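Local coordinates for protein Poly(A) ribonuclease pop2 (Schizosaccharomyces pombe, PDB 2P51) that removes poly(A) tails from mRNA as a metal-dependent 3'-exoribonuclease, the catalytic deadenylase subunit of the CCR4-NOT complex, at residues Y73-I85 / Y175-Y189. Sequence-based numbering, arbitrary orientation. Where two conformers were deposited one is given.
Sequences YQTLRANVDSLKI and YLLKAMTQIPLPAEY
V80 and I85 enclose the phenol ring of Y175 from its two faces through CH-pi contacts: V80 CG1 stands directly over the ring centre, 3.7 Å from the centroid, while I85 CD1 lies over the opposite face, displaced toward CG. L185 extends this apolar layer, its CD1 touching V80 CG1 and L76 CD2. Farther along, the Y73 ring receives Y189 CA over one face, and the edge of the Y189 ring points toward it in an offset edge-to-face pair, planes at 67°.

Hydrogen bonds show how side chains of one helix can take up the main-chain carbonyls at the end of another. Y175 OH donates to L83 O (2.7 Å) from above the carbonyl plane. The extended chain of K178 brings NZ to V80 O at 2.8 Å, and two waters also accept from NZ. In this DEDD nuclease fold, the contact ties the C-terminal end of helix 69-82 to helix 170-181, which carries the metal ligand D172. Were Y175 an alanine, the loss of ring and hydroxyl would probably open a gap between V80 and I85 and let residues 83-85 shift.

The loop after helix 170-181 is held by both its N-H and its carbonyl groups. D81 OD1 takes L185 N on its syn lone pair (2.8 Å), Y73 OH bonds P186 O (2.6 Å), and Q74 NE2 reaches A187 O almost straight (2.7 Å, 174°). With CG anti to the backbone N (chi1 178°) and an extended chain, R77 lays its guanidinium flat over A187 CA; Q74 OE1 and a water bridging to D81 OD2 and L185 O lie at its edge.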
loop_
_atom_site.group_PDB
_atom_site.type_symbol
_atom_site.label_atom_id
_atom_site.label_comp_id
_atom_site.label_asym_id
_atom_site.label_seq_id
_atom_site.Cartn_x
_atom_site.Cartn_y
_atom_site.Cartn_z
ATOM N N TYR A 73 -11.838 9.956 8.181
ATOM C CA TYR A 73 -10.580 9.867 8.896
ATOM C C TYR A 73 -10.783 9.241 10.270
ATOM O O TYR A 73 -10.009 8.352 10.708
ATOM C CB TYR A 73 -9.849 11.215 9.044
ATOM C CG TYR A 73 -8.564 10.971 9.829
ATOM C CD1 TYR A 73 -7.520 10.232 9.272
ATOM C CD2 TYR A 73 -8.387 11.470 11.114
ATOM C CE1 TYR A 73 -6.325 9.975 9.921
ATOM C CE2 TYR A 73 -7.192 11.214 11.797
ATOM C CZ TYR A 73 -6.167 10.469 11.217
ATOM O OH TYR A 73 -4.995 10.226 11.902
ATOM N N GLN A 74 -11.814 9.637 11.035
ATOM C CA GLN A 74 -12.008 9.041 12.359
ATOM C C GLN A 74 -12.365 7.567 12.267
ATOM O O GLN A 74 -12.019 6.811 13.192
ATOM C CB GLN A 74 -13.088 9.816 13.107
ATOM C CG GLN A 74 -12.768 11.279 13.422
ATOM C CD GLN A 74 -11.389 11.444 14.047
ATOM O OE1 GLN A 74 -10.940 10.616 14.837
ATOM N NE2 GLN A 74 -10.667 12.506 13.718
ATOM N N THR A 75 -13.023 7.110 11.203
ATOM C CA THR A 75 -13.247 5.682 10.990
ATOM C C THR A 75 -11.935 4.938 10.770
ATOM O O THR A 75 -11.639 3.901 11.381
ATOM C CB THR A 75 -14.160 5.405 9.776
ATOM O OG1 THR A 75 -15.469 5.899 10.108
ATOM C CG2 THR A 75 -14.357 3.929 9.540
ATOM N N LEU A 76 -11.129 5.498 9.866
ATOM C CA LEU A 76 -9.824 4.919 9.573
ATOM C C LEU A 76 -8.991 4.793 10.855
ATOM O O LEU A 76 -8.400 3.768 11.160
ATOM C CB LEU A 76 -9.181 5.813 8.511
ATOM C CG LEU A 76 -7.790 5.632 7.965
ATOM C CD1 LEU A 76 -7.696 6.388 6.633
ATOM C CD2 LEU A 76 -6.694 6.094 8.913
ATOM N N ARG A 77 -8.887 5.901 11.593
ATOM C CA ARG A 77 -8.032 5.949 12.777
ATOM C C ARG A 77 -8.440 4.886 13.774
ATOM O O ARG A 77 -7.642 4.160 14.357
ATOM C CB ARG A 77 -8.172 7.366 13.350
ATOM C CG ARG A 77 -7.418 7.690 14.622
ATOM C CD ARG A 77 -7.943 9.027 15.184
ATOM N NE ARG A 77 -7.558 9.111 16.577
ATOM C CZ ARG A 77 -8.203 9.687 17.569
ATOM N NH1 ARG A 77 -9.370 10.287 17.336
ATOM N NH2 ARG A 77 -7.647 9.644 18.769
ATOM N N ALA A 78 -9.739 4.758 14.034
ATOM C CA ALA A 78 -10.251 3.790 14.997
ATOM C C ALA A 78 -9.858 2.392 14.572
ATOM O O ALA A 78 -9.458 1.565 15.392
ATOM C CB ALA A 78 -11.769 3.916 15.138
ATOM N N ASN A 79 -10.005 2.081 13.295
ATOM C CA ASN A 79 -9.766 0.687 12.866
ATOM C C ASN A 79 -8.293 0.390 12.646
ATOM O O ASN A 79 -7.815 -0.673 13.068
ATOM C CB ASN A 79 -10.596 0.377 11.588
ATOM C CG ASN A 79 -12.071 0.248 11.967
ATOM O OD1 ASN A 79 -12.486 -0.840 12.357
ATOM N ND2 ASN A 79 -12.860 1.307 11.881
ATOM N N VAL A 80 -7.571 1.322 12.010
ATOM C CA VAL A 80 -6.146 1.056 11.757
ATOM C C VAL A 80 -5.413 0.948 13.071
ATOM O O VAL A 80 -4.524 0.085 13.215
ATOM C CB VAL A 80 -5.522 2.129 10.848
ATOM C CG1 VAL A 80 -4.030 1.905 10.741
ATOM C CG2 VAL A 80 -6.133 2.117 9.447
ATOM N N ASP A 81 -5.758 1.805 14.038
ATOM C CA ASP A 81 -5.036 1.698 15.314
ATOM C C ASP A 81 -5.241 0.315 15.967
ATOM O O ASP A 81 -4.330 -0.123 16.661
ATOM C CB ASP A 81 -5.537 2.710 16.331
ATOM C CG ASP A 81 -4.934 4.091 16.229
ATOM O OD1 ASP A 81 -3.961 4.338 15.490
ATOM O OD2 ASP A 81 -5.481 4.967 16.949
ATOM N N SER A 82 -6.424 -0.291 15.753
ATOM C CA SER A 82 -6.820 -1.460 16.505
ATOM C C SER A 82 -6.589 -2.820 15.860
ATOM O O SER A 82 -6.525 -3.839 16.551
ATOM C CB SER A 82 -8.342 -1.347 16.814
ATOM O OG SER A 82 -8.412 -0.426 17.916
ATOM N N LEU A 83 -6.461 -2.813 14.545
ATOM C CA LEU A 83 -6.417 -4.046 13.781
ATOM C C LEU A 83 -5.044 -4.192 13.152
ATOM O O LEU A 83 -4.522 -3.228 12.562
ATOM C CB LEU A 83 -7.465 -4.060 12.665
ATOM C CG LEU A 83 -8.941 -3.946 13.125
ATOM C CD1 LEU A 83 -9.876 -4.041 11.904
ATOM C CD2 LEU A 83 -9.266 -5.019 14.144
ATOM N N LYS A 84 -4.496 -5.375 13.301
ATOM C CA LYS A 84 -3.126 -5.574 12.815
ATOM C C LYS A 84 -3.023 -5.770 11.312
ATOM O O LYS A 84 -3.818 -6.452 10.667
ATOM C CB LYS A 84 -2.535 -6.809 13.505
ATOM C CG LYS A 84 -2.319 -6.595 15.008
ATOM C CD LYS A 84 -1.839 -7.928 15.605
ATOM C CE LYS A 84 -1.543 -7.636 17.088
ATOM N NZ LYS A 84 -0.988 -8.861 17.707
ATOM N N ILE A 85 -1.977 -5.164 10.760
ATOM C CA ILE A 85 -1.635 -5.367 9.350
ATOM C C ILE A 85 -1.348 -6.832 9.028
ATOM O O ILE A 85 -0.795 -7.520 9.881
ATOM C CB ILE A 85 -0.418 -4.484 8.999
ATOM C CG1 ILE A 85 -0.147 -4.383 7.508
ATOM C CG2 ILE A 85 0.864 -4.950 9.729
ATOM C CD1 ILE A 85 -1.197 -3.800 6.651
ATOM N N TYR A 175 -1.540 2.405 7.550
ATOM C CA TYR A 175 -0.867 1.205 8.100
ATOM C C TYR A 175 0.644 1.348 8.018
ATOM O O TYR A 175 1.321 0.871 8.942
ATOM C CB TYR A 175 -1.331 -0.050 7.353
ATOM C CG TYR A 175 -2.536 -0.658 8.069
ATOM C CD1 TYR A 175 -3.823 -0.642 7.575
ATOM C CD2 TYR A 175 -2.293 -1.246 9.300
ATOM C CE1 TYR A 175 -4.907 -1.213 8.260
ATOM C CE2 TYR A 175 -3.340 -1.795 9.988
ATOM C CZ TYR A 175 -4.634 -1.784 9.488
ATOM O OH TYR A 175 -5.620 -2.358 10.243
ATOM N N LEU A 176 1.157 1.986 6.975
ATOM C CA LEU A 176 2.606 2.133 6.904
ATOM C C LEU A 176 3.050 3.157 7.945
ATOM O O LEU A 176 4.098 2.970 8.596
ATOM C CB LEU A 176 3.139 2.528 5.516
ATOM C CG LEU A 176 3.520 1.307 4.641
ATOM C CD1 LEU A 176 2.261 0.547 4.236
ATOM C CD2 LEU A 176 4.352 1.749 3.453
ATOM N N LEU A 177 2.227 4.226 8.108
ATOM C CA LEU A 177 2.687 5.171 9.168
ATOM C C LEU A 177 2.626 4.552 10.538
ATOM O O LEU A 177 3.520 4.769 11.386
ATOM C CB LEU A 177 1.868 6.472 9.103
ATOM C CG LEU A 177 2.368 7.632 9.972
ATOM C CD1 LEU A 177 3.642 8.242 9.373
ATOM C CD2 LEU A 177 1.305 8.708 10.156
ATOM N N LYS A 178 1.600 3.776 10.823
ATOM C CA LYS A 178 1.490 3.040 12.095
ATOM C C LYS A 178 2.699 2.140 12.308
ATOM O O LYS A 178 3.309 2.037 13.369
ATOM C CB LYS A 178 0.192 2.218 12.111
ATOM C CG LYS A 178 0.089 1.200 13.219
ATOM C CD LYS A 178 -1.216 0.397 13.139
ATOM C CE LYS A 178 -1.303 -0.610 14.313
ATOM N NZ LYS A 178 -2.454 -1.561 14.044
ATOM N N ALA A 179 3.121 1.412 11.276
ATOM C CA ALA A 179 4.265 0.531 11.393
ATOM C C ALA A 179 5.506 1.357 11.714
ATOM O O ALA A 179 6.272 1.041 12.643
ATOM C CB ALA A 179 4.478 -0.243 10.109
ATOM N N MET A 180 5.734 2.442 10.972
ATOM C CA MET A 180 6.979 3.177 11.225
ATOM C C MET A 180 6.994 3.887 12.568
ATOM O O MET A 180 8.072 4.036 13.136
ATOM C CB MET A 180 7.185 4.193 10.088
ATOM C CG MET A 180 7.608 3.461 8.817
ATOM S SD MET A 180 7.987 4.621 7.478
ATOM C CE MET A 180 6.406 5.436 7.294
ATOM N N THR A 181 5.837 4.342 13.071
ATOM C CA THR A 181 5.854 5.179 14.277
ATOM C C THR A 181 5.566 4.418 15.566
ATOM O O THR A 181 5.948 4.886 16.646
ATOM C CB THR A 181 4.825 6.331 14.174
ATOM O OG1 THR A 181 3.499 5.801 14.035
ATOM C CG2 THR A 181 5.064 7.205 12.943
ATOM N N GLN A 182 4.889 3.280 15.418
ATOM C CA GLN A 182 4.505 2.409 16.531
ATOM C C GLN A 182 3.683 3.082 17.610
ATOM O O GLN A 182 3.807 2.727 18.800
ATOM C CB GLN A 182 5.771 1.833 17.164
ATOM C CG GLN A 182 6.515 0.864 16.244
ATOM C CD GLN A 182 5.764 -0.435 16.011
ATOM O OE1 GLN A 182 5.335 -1.104 16.965
ATOM N NE2 GLN A 182 5.622 -0.787 14.731
ATOM N N ILE A 183 2.832 4.027 17.229
ATOM C CA ILE A 183 2.017 4.706 18.220
ATOM C C ILE A 183 0.658 4.927 17.583
ATOM O O ILE A 183 0.576 4.778 16.349
ATOM C CB ILE A 183 2.601 6.079 18.583
ATOM C CG1 ILE A 183 2.928 6.909 17.325
ATOM C CG2 ILE A 183 3.817 5.974 19.493
ATOM C CD1 ILE A 183 3.414 8.316 17.667
ATOM N N PRO A 184 -0.381 5.250 18.337
ATOM C CA PRO A 184 -1.682 5.598 17.760
ATOM C C PRO A 184 -1.553 6.706 16.728
ATOM O O PRO A 184 -0.682 7.592 16.819
ATOM C CB PRO A 184 -2.478 6.139 18.944
ATOM C CG PRO A 184 -1.823 5.496 20.138
ATOM C CD PRO A 184 -0.358 5.303 19.819
ATOM N N LEU A 185 -2.407 6.696 15.713
ATOM C CA LEU A 185 -2.367 7.741 14.684
ATOM C C LEU A 185 -2.774 9.088 15.279
ATOM O O LEU A 185 -3.456 9.201 16.331
ATOM C CB LEU A 185 -3.273 7.356 13.506
ATOM C CG LEU A 185 -2.866 6.110 12.721
ATOM C CD1 LEU A 185 -4.055 5.605 11.908
ATOM C CD2 LEU A 185 -1.667 6.425 11.836
ATOM N N PRO A 186 -2.354 10.168 14.619
ATOM C CA PRO A 186 -2.823 11.510 15.079
ATOM C C PRO A 186 -4.345 11.606 15.145
ATOM O O PRO A 186 -5.133 10.963 14.424
ATOM C CB PRO A 186 -2.213 12.433 14.019
ATOM C CG PRO A 186 -1.017 11.677 13.511
ATOM C CD PRO A 186 -1.447 10.225 13.460
ATOM N N ALA A 187 -4.884 12.432 16.052
ATOM C CA ALA A 187 -6.325 12.572 16.285
ATOM C C ALA A 187 -7.052 13.266 15.138
ATOM O O ALA A 187 -8.238 13.015 14.879
ATOM C CB ALA A 187 -6.578 13.358 17.562
ATOM N N GLU A 188 -6.362 14.161 14.443
ATOM C CA GLU A 188 -6.945 14.945 13.357
ATOM C C GLU A 188 -6.192 14.725 12.049
ATOM O O GLU A 188 -4.972 14.509 12.084
ATOM C CB GLU A 188 -6.954 16.419 13.712
ATOM C CG GLU A 188 -7.807 16.758 14.935
ATOM C CD GLU A 188 -9.201 17.166 14.482
ATOM O OE1 GLU A 188 -10.123 16.322 14.551
ATOM O OE2 GLU A 188 -9.337 18.329 14.034
ATOM N N TYR A 189 -6.933 14.782 10.939
ATOM C CA TYR A 189 -6.360 14.482 9.633
ATOM C C TYR A 189 -5.218 15.438 9.313
ATOM O O TYR A 189 -4.227 15.017 8.735
ATOM C CB TYR A 189 -7.379 14.542 8.477
ATOM C CG TYR A 189 -6.755 14.210 7.124
ATOM C CD1 TYR A 189 -6.335 12.923 6.823
ATOM C CD2 TYR A 189 -6.557 15.170 6.131
ATOM C CE1 TYR A 189 -5.760 12.618 5.590
ATOM C CE2 TYR A 189 -5.987 14.899 4.892
ATOM C CZ TYR A 189 -5.586 13.601 4.625
ATOM O OH TYR A 189 -5.009 13.300 3.397
HETATM O O HOH W 1 -5.294 7.491 17.453
HETATM O O HOH W 2 -1.581 3.106 15.338
HETATM O O HOH W 3 -2.587 -3.094 16.317
HETATM O O HOH W 4 -0.655 -3.054 12.286
#